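Local structure of ruler protein (Pseudomonas aeruginosa, 5CUK) at residues 7-11 against 73-79; 33-38 against 49-54; 12-17 against 40-45; 21-25 against 84-88; 58-64 against 92-98. The protein probably acts as the molecular ruler that senses needle length in type III secretion, the fragment here being its C-terminal substrate-specificity (SS) domain. All coordinates share one frame. Where two conformers were deposited one is given. Residues are numbered along the deposited sequence.

Contact 1: 7-11 against 73-79; sequences RPLPL and LQQARGE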
# COMPACT_ATOMS: atom_id res chain seq x y z
N ARG A 7 -7.23 -16.10 2.97
CA ARG A 7 -5.84 -15.91 3.33
C ARG A 7 -5.18 -14.58 3.62
O ARG A 7 -5.01 -13.74 2.71
CB ARG A 7 -4.95 -16.65 2.32
CG ARG A 7 -3.65 -16.71 3.12
CD ARG A 7 -3.69 -17.76 4.15
NE ARG A 7 -3.89 -19.12 3.76
CZ ARG A 7 -4.74 -19.92 4.37
NH1 ARG A 7 -5.58 -19.41 5.27
NH2 ARG A 7 -4.82 -21.21 4.00
N PRO A 8 -4.73 -14.42 4.90
CA PRO A 8 -3.84 -13.39 5.46
C PRO A 8 -2.46 -13.46 4.81
O PRO A 8 -2.03 -14.54 4.40
CB PRO A 8 -3.76 -13.77 6.95
CG PRO A 8 -4.00 -15.24 6.97
CD PRO A 8 -5.12 -15.38 5.95
N LEU A 9 -1.80 -12.31 4.71
CA LEU A 9 -0.42 -12.24 4.28
C LEU A 9 0.47 -12.73 5.39
O LEU A 9 0.13 -12.56 6.56
CB LEU A 9 -0.01 -10.81 3.95
CG LEU A 9 -0.64 -10.08 2.78
CD1 LEU A 9 -0.09 -8.65 2.75
CD2 LEU A 9 -0.36 -10.80 1.47
N PRO A 10 1.64 -13.28 5.03
CA PRO A 10 2.69 -13.54 6.03
C PRO A 10 2.96 -12.27 6.81
O PRO A 10 3.08 -11.23 6.17
CB PRO A 10 3.90 -13.93 5.18
CG PRO A 10 3.33 -14.35 3.87
CD PRO A 10 2.13 -13.48 3.66
N LEU A 11 3.07 -12.35 8.14
CA LEU A 11 3.20 -11.17 8.99
C LEU A 11 4.33 -10.26 8.58
O LEU A 11 4.18 -9.04 8.58
CB LEU A 11 3.39 -11.56 10.46
CG LEU A 11 2.99 -10.52 11.51
CD1 LEU A 11 1.57 -10.11 11.28
CD2 LEU A 11 3.15 -11.10 12.93
N LEU A 73 -2.15 -10.74 -2.46
CA LEU A 73 -2.67 -9.46 -1.96
C LEU A 73 -4.20 -9.41 -2.05
O LEU A 73 -4.86 -9.02 -1.09
CB LEU A 73 -2.04 -8.28 -2.74
CG LEU A 73 -0.51 -8.19 -2.61
CD1 LEU A 73 0.05 -7.13 -3.57
CD2 LEU A 73 -0.14 -7.88 -1.17
N GLN A 74 -4.75 -9.85 -3.18
CA GLN A 74 -6.19 -9.84 -3.38
C GLN A 74 -6.89 -10.78 -2.43
O GLN A 74 -7.97 -10.46 -1.93
CB GLN A 74 -6.55 -10.21 -4.82
CG GLN A 74 -5.52 -9.72 -5.82
CD GLN A 74 -6.12 -9.20 -7.11
OE1 GLN A 74 -6.77 -8.16 -7.12
NE2 GLN A 74 -5.89 -9.93 -8.21
N GLN A 75 -6.27 -11.93 -2.16
CA GLN A 75 -6.84 -12.86 -1.17
C GLN A 75 -6.85 -12.21 0.20
O GLN A 75 -7.69 -12.53 1.04
CB GLN A 75 -6.08 -14.19 -1.13
CG GLN A 75 -6.18 -14.96 -2.40
CD GLN A 75 -5.46 -16.28 -2.33
OE1 GLN A 75 -5.14 -16.78 -1.24
NE2 GLN A 75 -5.15 -16.84 -3.49
N ALA A 76 -5.90 -11.31 0.42
CA ALA A 76 -5.79 -10.61 1.70
C ALA A 76 -6.28 -9.15 1.64
O ALA A 76 -6.02 -8.37 2.55
CB ALA A 76 -4.37 -10.65 2.18
N ARG A 77 -7.00 -8.79 0.58
CA ARG A 77 -7.47 -7.40 0.39
C ARG A 77 -8.24 -6.81 1.60
O ARG A 77 -7.96 -5.69 2.03
CB ARG A 77 -8.35 -7.32 -0.85
CG ARG A 77 -9.32 -6.15 -0.85
CD ARG A 77 -10.16 -6.13 -2.11
NE ARG A 77 -9.40 -5.62 -3.25
CZ ARG A 77 -9.21 -4.32 -3.48
NH1 ARG A 77 -9.74 -3.39 -2.67
NH2 ARG A 77 -8.51 -3.94 -4.54
N GLY A 78 -9.20 -7.57 2.14
CA GLY A 78 -9.93 -7.13 3.32
C GLY A 78 -9.07 -6.77 4.53
O GLY A 78 -9.26 -5.72 5.17
N GLU A 79 -8.12 -7.65 4.87
CA GLU A 79 -7.18 -7.36 5.97
C GLU A 79 -6.30 -6.16 5.65
O GLU A 79 -5.92 -5.36 6.52
CB GLU A 79 -6.29 -8.58 6.28
CG GLU A 79 -5.12 -8.28 7.24
CD GLU A 79 -3.99 -9.34 7.25
OE1 GLU A 79 -3.33 -9.49 8.30
OE2 GLU A 79 -3.74 -10.03 6.22
O HOH W 1 -0.99 -10.81 8.62
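L9 is the buried side chain with which the N-terminal lead-in meets the helices. In its mt rotamer (chi1 -66°, chi2 177°) it lays CG 3.8 Å from A76 CB and puts CD2 3.9 Å from L73 CD2; L73 is mt as well, and although its CA-CB bond points away, its methyl end turns back to meet L9. A76 CB points at the extended chain and sits 3.2 Å from R7 O. This alanine is the joint between helix 67-75 and helix 77-87, leaving helical geometry at the end of the first and serving as N-cap of the second, so residues 7-9 are draped over the break between the two helices of the beta-alpha-beta crossover that carries the chain from strand 59-65 to strand 93-99. One turn on, E79 stretches out with chi1 and chi2 both t. Its OE2 takes a weak hydrogen bond from L9 N (3.4 Å) and lies 3.4 Å from P8 CA, while its OE1 accepts from water 1 at 2.7 Å; the same water donates to L9 O at 2.9 Å. At the exposed margin Q75, chi1 m and chi2 t, brings OE1 within 3.6 Å of R7 CB, whereas the t, p, p bend of R7 carries its guanidinium off the helices. R77 faces the other way, and its NH1 bonds to L95 O of the sheet.

Contact 2: 33-38 against 49-54; sequences SHAARL and EVQVLH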
# COMPACT_ATOMS: atom_id res chain seq x y z
N SER A 33 3.30 17.17 -5.78
CA SER A 33 2.49 16.26 -6.58
C SER A 33 1.38 15.64 -5.72
O SER A 33 0.45 15.04 -6.27
CB SER A 33 3.36 15.18 -7.22
OG SER A 33 4.05 14.48 -6.20
N HIS A 34 1.48 15.81 -4.40
CA HIS A 34 0.56 15.16 -3.46
C HIS A 34 0.66 13.63 -3.64
O HIS A 34 -0.28 12.89 -3.37
CB HIS A 34 -0.90 15.59 -3.68
CG HIS A 34 -1.08 17.08 -3.76
ND1 HIS A 34 -0.91 17.91 -2.67
CD2 HIS A 34 -1.41 17.88 -4.80
CE1 HIS A 34 -1.12 19.16 -3.04
NE2 HIS A 34 -1.43 19.17 -4.33
N ALA A 35 1.81 13.17 -4.10
CA ALA A 35 1.94 11.77 -4.42
C ALA A 35 3.35 11.33 -4.10
O ALA A 35 4.29 12.15 -4.14
CB ALA A 35 1.59 11.53 -5.88
N ALA A 36 3.48 10.06 -3.72
CA ALA A 36 4.78 9.47 -3.44
C ALA A 36 4.78 7.99 -3.86
O ALA A 36 3.73 7.35 -3.91
CB ALA A 36 5.13 9.63 -1.99
N ARG A 37 5.95 7.47 -4.15
CA ARG A 37 6.07 6.11 -4.60
C ARG A 37 7.45 5.60 -4.25
O ARG A 37 8.38 6.39 -4.10
CB ARG A 37 5.80 6.00 -6.10
CG ARG A 37 6.97 6.37 -6.97
CD ARG A 37 6.60 6.35 -8.45
NE ARG A 37 6.84 5.05 -9.09
CZ ARG A 37 5.89 4.15 -9.38
NH1 ARG A 37 4.61 4.40 -9.07
NH2 ARG A 37 6.20 3.01 -9.98
N LEU A 38 7.56 4.28 -4.10
CA LEU A 38 8.81 3.64 -3.76
C LEU A 38 8.74 2.17 -4.17
O LEU A 38 7.66 1.56 -4.13
CB LEU A 38 9.09 3.76 -2.26
CG LEU A 38 10.50 3.51 -1.74
CD1 LEU A 38 11.38 4.73 -1.94
CD2 LEU A 38 10.50 3.08 -0.27
N GLU A 49 5.78 -2.25 -5.91
CA GLU A 49 5.76 -0.79 -5.98
C GLU A 49 4.61 -0.25 -5.17
O GLU A 49 3.48 -0.71 -5.33
CB GLU A 49 5.63 -0.32 -7.44
CG GLU A 49 5.87 1.18 -7.60
CD GLU A 49 7.36 1.56 -7.45
OE1 GLU A 49 8.25 0.66 -7.51
OE2 GLU A 49 7.63 2.76 -7.26
N VAL A 50 4.88 0.72 -4.29
CA VAL A 50 3.83 1.39 -3.55
C VAL A 50 3.61 2.79 -4.10
O VAL A 50 4.53 3.54 -4.21
CB VAL A 50 4.16 1.49 -2.06
CG1 VAL A 50 3.05 2.20 -1.32
CG2 VAL A 50 4.38 0.12 -1.49
N GLN A 51 2.38 3.13 -4.48
CA GLN A 51 2.06 4.49 -4.91
C GLN A 51 0.92 5.01 -4.06
O GLN A 51 -0.05 4.29 -3.82
CB GLN A 51 1.68 4.52 -6.41
CG GLN A 51 1.19 5.89 -6.92
CD GLN A 51 2.36 6.81 -7.29
OE1 GLN A 51 3.17 6.47 -8.15
NE2 GLN A 51 2.45 7.95 -6.63
N VAL A 52 1.03 6.25 -3.58
CA VAL A 52 -0.08 6.83 -2.88
C VAL A 52 -0.38 8.18 -3.55
O VAL A 52 0.49 8.79 -4.17
CB VAL A 52 0.15 7.04 -1.36
CG1 VAL A 52 0.98 5.93 -0.75
CG2 VAL A 52 0.77 8.37 -1.07
N LEU A 53 -1.64 8.58 -3.49
CA LEU A 53 -2.07 9.85 -4.05
C LEU A 53 -3.03 10.42 -3.06
O LEU A 53 -4.08 9.86 -2.75
CB LEU A 53 -2.73 9.73 -5.42
CG LEU A 53 -3.20 11.07 -5.98
CD1 LEU A 53 -1.97 11.94 -6.24
CD2 LEU A 53 -4.01 10.87 -7.24
N HIS A 54 -2.62 11.56 -2.57
CA HIS A 54 -3.32 12.26 -1.54
C HIS A 54 -4.26 13.29 -2.16
O HIS A 54 -3.82 14.32 -2.62
CB HIS A 54 -2.27 12.90 -0.66
CG HIS A 54 -2.83 13.81 0.37
ND1 HIS A 54 -2.17 14.94 0.80
CD2 HIS A 54 -3.99 13.76 1.06
CE1 HIS A 54 -2.89 15.54 1.73
NE2 HIS A 54 -4.00 14.84 1.90
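R37 arches over Q51 and E49 on one face of the sheet. Its NH1 donates to Q51 OE1 at 2.7 Å, its guanidinium has E49 CG over one face, and R37 NE lies 3.0 Å from E49 OE2, a salt bridge of charges only because that oxygen is well out of the guanidinium plane. Q51 NE2 meanwhile donates to V52 O of its own strand (3.3 Å). Underneath runs the ladder of the antiparallel beta hairpin 35-42/46-54; the segments 35-38 and 49-54 run at 175°. A36 and V52 form one hydrogen-bonded pair (V52 N to A36 O 2.9 Å, A36 N to V52 O 3.3 Å), L38 and V50 the next (V50 N to L38 O 2.9 Å, L38 N to V50 O 3.1 Å). The A36, L38, V50 and V52 side chains point to the face covered by helix 11-29, where A36 meets V27 and V52 meets A28. On the R37 face A35 CB touches L53 CD1 at 3.6 Å. H54 N donates to H34 O at 2.8 Å, just ahead of strand 35-38.

Contact 3: 12-17 against 40-45; sequences ADLARL and VRLPQL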
# COMPACT_ATOMS: atom_id res chain seq x y z
N ALA A 12 5.48 -10.85 8.24
CA ALA A 12 6.67 -10.06 7.94
C ALA A 12 6.46 -9.22 6.69
O ALA A 12 7.07 -8.17 6.53
CB ALA A 12 7.87 -10.96 7.78
N ASP A 13 5.56 -9.68 5.82
CA ASP A 13 5.21 -8.95 4.61
C ASP A 13 4.21 -7.83 4.89
O ASP A 13 4.42 -6.69 4.45
CB ASP A 13 4.66 -9.92 3.55
CG ASP A 13 5.74 -10.91 3.05
OD1 ASP A 13 6.17 -10.83 1.89
OD2 ASP A 13 6.21 -11.73 3.86
N LEU A 14 3.15 -8.14 5.63
CA LEU A 14 2.23 -7.13 6.14
C LEU A 14 3.01 -6.03 6.83
O LEU A 14 2.87 -4.86 6.50
CB LEU A 14 1.22 -7.73 7.10
CG LEU A 14 0.26 -6.75 7.75
CD1 LEU A 14 -0.48 -6.02 6.66
CD2 LEU A 14 -0.72 -7.49 8.64
N ALA A 15 3.85 -6.42 7.78
CA ALA A 15 4.65 -5.45 8.52
C ALA A 15 5.44 -4.51 7.58
O ALA A 15 5.36 -3.29 7.73
CB ALA A 15 5.59 -6.17 9.48
N ARG A 16 6.17 -5.04 6.62
CA ARG A 16 7.06 -4.22 5.81
C ARG A 16 6.22 -3.32 4.91
O ARG A 16 6.50 -2.14 4.75
CB ARG A 16 8.03 -5.08 5.01
CG ARG A 16 8.93 -4.28 4.03
CD ARG A 16 10.16 -3.62 4.69
NE ARG A 16 10.68 -2.51 3.85
CZ ARG A 16 10.46 -1.21 4.10
NH1 ARG A 16 9.76 -0.85 5.16
NH2 ARG A 16 10.93 -0.27 3.29
N LEU A 17 5.14 -3.89 4.40
CA LEU A 17 4.21 -3.17 3.57
C LEU A 17 3.60 -1.97 4.30
O LEU A 17 3.57 -0.85 3.75
CB LEU A 17 3.12 -4.12 3.08
CG LEU A 17 2.25 -3.63 1.96
CD1 LEU A 17 3.05 -2.81 0.96
CD2 LEU A 17 1.64 -4.80 1.29
N VAL A 40 9.62 -1.50 -2.89
CA VAL A 40 9.91 -2.22 -1.66
C VAL A 40 10.12 -3.72 -1.92
O VAL A 40 9.39 -4.30 -2.71
CB VAL A 40 8.76 -2.06 -0.67
CG1 VAL A 40 9.20 -2.49 0.70
CG2 VAL A 40 8.27 -0.60 -0.67
N ARG A 41 11.11 -4.34 -1.27
CA ARG A 41 11.19 -5.80 -1.29
C ARG A 41 10.40 -6.34 -0.10
O ARG A 41 10.63 -5.97 1.06
CB ARG A 41 12.64 -6.31 -1.25
CG ARG A 41 13.51 -5.66 -0.17
CD ARG A 41 14.64 -6.59 0.33
NE ARG A 41 15.51 -5.89 1.28
CZ ARG A 41 16.00 -6.42 2.40
NH1 ARG A 41 15.71 -7.67 2.72
NH2 ARG A 41 16.78 -5.69 3.19
N LEU A 42 9.43 -7.18 -0.40
CA LEU A 42 8.75 -7.91 0.66
C LEU A 42 9.47 -9.26 0.76
O LEU A 42 9.85 -9.83 -0.26
CB LEU A 42 7.25 -8.02 0.37
CG LEU A 42 6.59 -6.66 0.11
CD1 LEU A 42 5.15 -6.84 -0.29
CD2 LEU A 42 6.69 -5.74 1.33
N PRO A 43 9.71 -9.74 1.99
CA PRO A 43 10.57 -10.92 2.18
C PRO A 43 10.16 -12.07 1.29
O PRO A 43 11.01 -12.64 0.61
CB PRO A 43 10.35 -11.27 3.65
CG PRO A 43 9.96 -10.03 4.29
CD PRO A 43 9.17 -9.26 3.27
N GLN A 44 8.87 -12.41 1.26
CA GLN A 44 8.51 -13.53 0.41
C GLN A 44 7.77 -13.05 -0.83
O GLN A 44 7.89 -13.67 -1.87
CB GLN A 44 7.71 -14.59 1.18
CG GLN A 44 8.55 -15.40 2.21
CD GLN A 44 9.71 -16.18 1.58
OE1 GLN A 44 9.62 -16.64 0.44
NE2 GLN A 44 10.79 -16.33 2.34
N LEU A 45 7.06 -11.93 -0.75
CA LEU A 45 6.30 -11.50 -1.92
C LEU A 45 7.12 -10.83 -3.03
O LEU A 45 6.60 -10.59 -4.13
CB LEU A 45 5.17 -10.56 -1.50
CG LEU A 45 3.82 -11.24 -1.30
CD1 LEU A 45 3.78 -12.04 0.00
CD2 LEU A 45 2.73 -10.19 -1.32
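D13 OD1 accepts two backbone hydrogen bonds from the loop after strand 35-42: L45 N at 3.0 Å and Q44 N at 3.2 Å. One carboxylate oxygen thus holds two successive amides of the turn that leads into strand 46-54, and the m rotamer of D13 is what swings it off the helix towards them. The same OD1 lies 3.4 Å from L42 CB, and D13 and L42 are where the two backbones come nearest, with CA atoms 5.4 Å apart. Here the first turns of helix 11-29 lie against the sheet beside its edge strand: the axes of 12-17 and 40-42 run nearly antiparallel, at 164° and 8.5 Å. R16, one turn after D13, uses its aliphatic part for packing, with CG 3.8 Å from L42 CD2 and NE 3.5 Å from V40 CG1; its charge is met by a salt bridge from NH1 to D19 on its own helix. L17 adds CB at 4.3 Å from L42 CD2 and continues inward to V50 and L80. At the exposed end A12 CB approaches P43 CG at 4.2 Å, while L45 turns its side chain to L72 and L73 of helix 67-75.

Contact 4: 21-25 against 84-88; sequences VQGRI and LQRLH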
# COMPACT_ATOMS: atom_id res chain seq x y z
N VAL A 21 4.04 1.94 3.18
CA VAL A 21 2.90 2.78 2.89
C VAL A 21 2.95 4.00 3.79
O VAL A 21 2.66 5.12 3.37
CB VAL A 21 1.56 2.02 3.08
CG1 VAL A 21 0.42 2.96 2.98
CG2 VAL A 21 1.41 0.94 2.02
N GLN A 22 3.36 3.82 5.04
CA GLN A 22 3.29 4.98 5.86
C GLN A 22 4.39 5.98 5.51
O GLN A 22 4.11 7.17 5.51
CB GLN A 22 3.34 4.64 7.32
CG GLN A 22 3.16 5.96 8.10
CD GLN A 22 2.98 5.75 9.58
OE1 GLN A 22 3.67 4.92 10.21
NE2 GLN A 22 2.05 6.54 10.16
N GLY A 23 5.60 5.53 5.18
CA GLY A 23 6.59 6.43 4.60
C GLY A 23 6.04 7.25 3.42
O GLY A 23 6.25 8.44 3.35
N ARG A 24 5.33 6.60 2.50
CA ARG A 24 4.87 7.28 1.29
C ARG A 24 3.80 8.31 1.61
O ARG A 24 3.66 9.35 0.94
CB ARG A 24 4.34 6.30 0.26
CG ARG A 24 5.33 5.17 -0.14
CD ARG A 24 6.58 5.76 -0.79
NE ARG A 24 7.70 5.81 0.14
CZ ARG A 24 8.72 6.67 0.06
NH1 ARG A 24 8.81 7.56 -0.94
NH2 ARG A 24 9.69 6.60 0.98
N ILE A 25 3.03 8.02 2.65
CA ILE A 25 1.98 8.91 3.05
C ILE A 25 2.65 10.19 3.51
O ILE A 25 2.25 11.27 3.10
CB ILE A 25 1.10 8.32 4.15
CG1 ILE A 25 0.21 7.22 3.57
CG2 ILE A 25 0.18 9.35 4.69
CD1 ILE A 25 -0.60 6.45 4.64
N LEU A 84 -4.58 -0.53 6.64
CA LEU A 84 -4.12 0.71 6.05
C LEU A 84 -5.06 1.83 6.55
O LEU A 84 -4.58 2.87 6.96
CB LEU A 84 -4.10 0.61 4.54
CG LEU A 84 -3.04 -0.37 4.02
CD1 LEU A 84 -3.30 -0.71 2.58
CD2 LEU A 84 -1.68 0.25 4.20
N GLN A 85 -6.37 1.58 6.59
CA GLN A 85 -7.33 2.60 7.04
C GLN A 85 -7.01 3.06 8.44
O GLN A 85 -7.08 4.26 8.74
CB GLN A 85 -8.77 2.09 6.98
CG GLN A 85 -9.81 3.18 7.31
CD GLN A 85 -9.71 4.37 6.37
OE1 GLN A 85 -10.27 4.35 5.28
NE2 GLN A 85 -8.98 5.38 6.77
N ARG A 86 -6.61 2.12 9.30
CA ARG A 86 -6.35 2.44 10.71
C ARG A 86 -5.06 3.22 10.85
O ARG A 86 -4.86 3.97 11.80
CB ARG A 86 -6.30 1.18 11.56
CG ARG A 86 -7.54 0.28 11.44
CD ARG A 86 -7.51 -0.82 12.50
NE ARG A 86 -8.42 -1.92 12.24
CZ ARG A 86 -8.17 -3.18 12.61
NH1 ARG A 86 -7.03 -3.48 13.25
NH2 ARG A 86 -9.05 -4.14 12.38
N LEU A 87 -4.20 3.02 9.86
CA LEU A 87 -2.94 3.73 9.71
C LEU A 87 -3.13 5.23 9.36
O LEU A 87 -2.30 6.09 9.70
CB LEU A 87 -2.15 2.99 8.61
CG LEU A 87 -0.66 3.01 8.33
CD1 LEU A 87 -0.42 2.16 7.11
CD2 LEU A 87 -0.19 4.43 8.07
N HIS A 88 -4.24 5.53 8.69
CA HIS A 88 -4.53 6.90 8.21
C HIS A 88 -5.99 7.27 8.44
O HIS A 88 -6.79 7.28 7.52
CB HIS A 88 -4.19 6.99 6.72
CG HIS A 88 -4.36 8.36 6.14
ND1 HIS A 88 -3.42 9.35 6.29
CD2 HIS A 88 -5.34 8.88 5.36
CE1 HIS A 88 -3.82 10.43 5.64
NE2 HIS A 88 -4.98 10.18 5.08
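L84 starts the contact from helix 77-87: its CA-CB bond runs sideways, but in the mt rotamer CD2 reaches V21 CG1 at 3.6 Å. Q85 and R86, next along, turn off the interface. Q85 serves the same helix's connection to the sheet instead, its OE1 accepting from V93 N and its NE2 donating to Q91 O, and R86 forms a salt bridge with E82. L87 brings the chain back to helix 11-29 and, of all residues here, has the most surface buried by the other segment. With both chi angles t it stretches across the gap, CD2 lying 3.6 Å from Q22 CB and 4.0 Å from I25 CD1, and CD1 4.3 Å from V21 CG1. Helices 11-29 and 77-87 thus pack side by side in the helical layer of a two-layer alpha/beta domain of the FliK hook-length control family; V21 and I25, one turn apart, also reach down to I61 and L59 of the sheet. No hydrogen bond links the two segments, and the nearest CA atoms, Q22 and L87, are still 7.4 Å apart, so side chains alone span the gap. H88, where the chain leaves the helix, points its CA-CB bond at helix 11-29 and sets ND1 3.9 Å from I25 CG2, while its NE2 is hydrogen-bonded to Q91 NE2.

Contact 5: 58-64 against 92-98; sequences QLQIEIS and PVQLTFN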
# COMPACT_ATOMS: atom_id res chain seq x y z
N GLN A 58 -10.23 11.72 -0.11
CA GLN A 58 -9.69 10.34 -0.05
C GLN A 58 -8.18 10.22 -0.21
O GLN A 58 -7.53 11.07 -0.82
CB GLN A 58 -10.35 9.46 -1.11
CG GLN A 58 -9.77 9.60 -2.54
CD GLN A 58 -10.10 10.95 -3.18
OE1 GLN A 58 -11.27 11.32 -3.34
NE2 GLN A 58 -9.07 11.68 -3.56
N LEU A 59 -7.62 9.13 0.33
CA LEU A 59 -6.24 8.82 0.09
C LEU A 59 -6.17 7.51 -0.64
O LEU A 59 -6.63 6.49 -0.13
CB LEU A 59 -5.45 8.76 1.38
CG LEU A 59 -4.03 8.22 1.15
CD1 LEU A 59 -3.11 9.34 0.68
CD2 LEU A 59 -3.47 7.53 2.39
N GLN A 60 -5.61 7.56 -1.85
CA GLN A 60 -5.51 6.40 -2.73
C GLN A 60 -4.18 5.70 -2.60
O GLN A 60 -3.14 6.35 -2.64
CB GLN A 60 -5.71 6.82 -4.18
CG GLN A 60 -7.15 7.11 -4.52
CD GLN A 60 -7.29 7.69 -5.90
OE1 GLN A 60 -6.73 8.73 -6.20
NE2 GLN A 60 -8.01 7.00 -6.76
N ILE A 61 -4.23 4.37 -2.44
CA ILE A 61 -3.02 3.53 -2.30
C ILE A 61 -3.11 2.42 -3.32
O ILE A 61 -4.10 1.68 -3.36
CB ILE A 61 -2.88 2.94 -0.88
CG1 ILE A 61 -2.80 4.07 0.14
CG2 ILE A 61 -1.64 1.99 -0.76
CD1 ILE A 61 -3.07 3.65 1.53
N GLU A 62 -2.10 2.33 -4.16
CA GLU A 62 -2.01 1.27 -5.16
C GLU A 62 -0.71 0.47 -4.99
O GLU A 62 0.37 1.03 -4.87
CB GLU A 62 -2.09 1.87 -6.55
CG GLU A 62 -2.05 0.85 -7.67
CD GLU A 62 -1.87 1.55 -8.99
OE1 GLU A 62 -2.89 1.77 -9.69
OE2 GLU A 62 -0.72 1.91 -9.33
N ILE A 63 -0.86 -0.86 -4.93
CA ILE A 63 0.26 -1.76 -4.83
C ILE A 63 0.40 -2.51 -6.15
O ILE A 63 -0.57 -3.07 -6.66
CB ILE A 63 0.11 -2.81 -3.70
CG1 ILE A 63 -0.46 -2.18 -2.42
CG2 ILE A 63 1.42 -3.50 -3.47
CD1 ILE A 63 0.36 -1.01 -1.89
N SER A 64 1.61 -2.50 -6.69
CA SER A 64 1.91 -3.15 -7.94
C SER A 64 2.88 -4.27 -7.62
O SER A 64 3.85 -4.08 -6.86
CB SER A 64 2.51 -2.17 -8.94
OG SER A 64 1.64 -1.07 -9.11
N PRO A 92 -10.97 8.56 4.21
CA PRO A 92 -11.21 7.23 3.64
C PRO A 92 -10.04 6.78 2.78
O PRO A 92 -9.49 7.57 2.00
CB PRO A 92 -12.47 7.45 2.79
CG PRO A 92 -13.19 8.53 3.48
CD PRO A 92 -12.10 9.47 3.96
N VAL A 93 -9.65 5.52 2.93
CA VAL A 93 -8.58 4.95 2.13
C VAL A 93 -9.19 4.19 0.95
O VAL A 93 -10.19 3.52 1.10
CB VAL A 93 -7.67 4.00 2.97
CG1 VAL A 93 -7.06 2.90 2.09
CG2 VAL A 93 -6.59 4.80 3.71
N GLN A 94 -8.60 4.32 -0.23
CA GLN A 94 -9.03 3.54 -1.37
C GLN A 94 -7.84 2.72 -1.84
O GLN A 94 -6.81 3.28 -2.24
CB GLN A 94 -9.58 4.43 -2.47
CG GLN A 94 -10.64 5.41 -1.94
CD GLN A 94 -11.41 6.15 -3.04
OE1 GLN A 94 -11.25 5.86 -4.23
NE2 GLN A 94 -12.28 7.08 -2.63
N LEU A 95 -7.99 1.40 -1.75
CA LEU A 95 -6.93 0.43 -2.03
C LEU A 95 -7.13 -0.23 -3.37
O LEU A 95 -8.19 -0.74 -3.65
CB LEU A 95 -6.90 -0.64 -0.94
CG LEU A 95 -5.91 -1.77 -1.19
CD1 LEU A 95 -4.49 -1.23 -1.15
CD2 LEU A 95 -6.08 -2.92 -0.19
N THR A 96 -6.10 -0.20 -4.20
CA THR A 96 -6.15 -0.86 -5.48
C THR A 96 -4.85 -1.65 -5.77
O THR A 96 -3.79 -1.37 -5.17
CB THR A 96 -6.38 0.14 -6.61
OG1 THR A 96 -5.34 1.11 -6.57
CG2 THR A 96 -7.72 0.86 -6.44
N PHE A 97 -4.93 -2.62 -6.69
CA PHE A 97 -3.80 -3.45 -7.10
C PHE A 97 -3.50 -3.36 -8.59
O PHE A 97 -4.40 -3.20 -9.41
CB PHE A 97 -4.04 -4.89 -6.69
CG PHE A 97 -4.27 -5.06 -5.24
CD1 PHE A 97 -3.24 -4.86 -4.34
CD2 PHE A 97 -5.53 -5.36 -4.75
CE1 PHE A 97 -3.46 -4.97 -2.97
CE2 PHE A 97 -5.75 -5.47 -3.39
CZ PHE A 97 -4.71 -5.27 -2.50
N ASN A 98 -2.23 -3.45 -8.94
CA ASN A 98 -1.75 -3.23 -10.30
C ASN A 98 -0.72 -4.31 -10.61
O ASN A 98 -0.12 -4.87 -9.69
CB ASN A 98 -1.12 -1.83 -10.41
CG ASN A 98 -1.04 -1.31 -11.84
OD1 ASN A 98 -1.98 -1.46 -12.63
ND2 ASN A 98 0.08 -0.66 -12.17
O HOH W 2 -8.75 4.26 -6.07
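Strands 59-65 and 93-99 are the parallel pair of the mixed sheet, joined by a beta-alpha-beta crossover through helices 67-75 and 77-87. The ladder is complete over these residues: L59 N gives to P92 O (3.0 Å), Q94 N to L59 O (2.9 Å), I61 N to Q94 O (2.8 Å), T96 N to I61 O (2.9 Å), I63 N to T96 O (3.0 Å) and N98 N to I63 O (2.8 Å). Odd residues of 59-63 therefore spend both N and O on 92-98; Q60, E62 and S64 bond instead to L53, Q51 and E49 of strand 46-54. On the edge strand, V93 N is satisfied by Q85 and L95 O by R77, both from helix 77-87. L59, I61, I63, V93, L95 and F97 line the face towards the helices, with I61 CD1 4.1 Å from V93 CG1 and I63 CB 4.0 Å from F97 CD1. Across the other face, water 2 accepts from Q60 NE2 at 2.9 Å and donates weakly to Q94 OE1 at 3.5 Å.

How the contacts relate
Contacts 2 and 5 build the sheet and meet at its middle strands, where E49 N lies 2.8 Å from S64 O and L53 N 2.8 Å from Q60 O; theirs is mainly backbone hydrogen bonding, antiparallel in one and parallel in the other, with a charged cluster added in contact 2. Contacts 3 and 4 share helix 11-29: near its start a buried aspartate holds a loop, further along only side chains mesh. Contact 4 sits over contact 5. Contact 1 is peripheral, its centre about 12 Å from the centre of the chain, against about 6 Å for the centre of contact 5; its polar links are a weak hydrogen bond and a water bridge, beside the apolar packing of L9, yet its L73 reaches both L45 and F97.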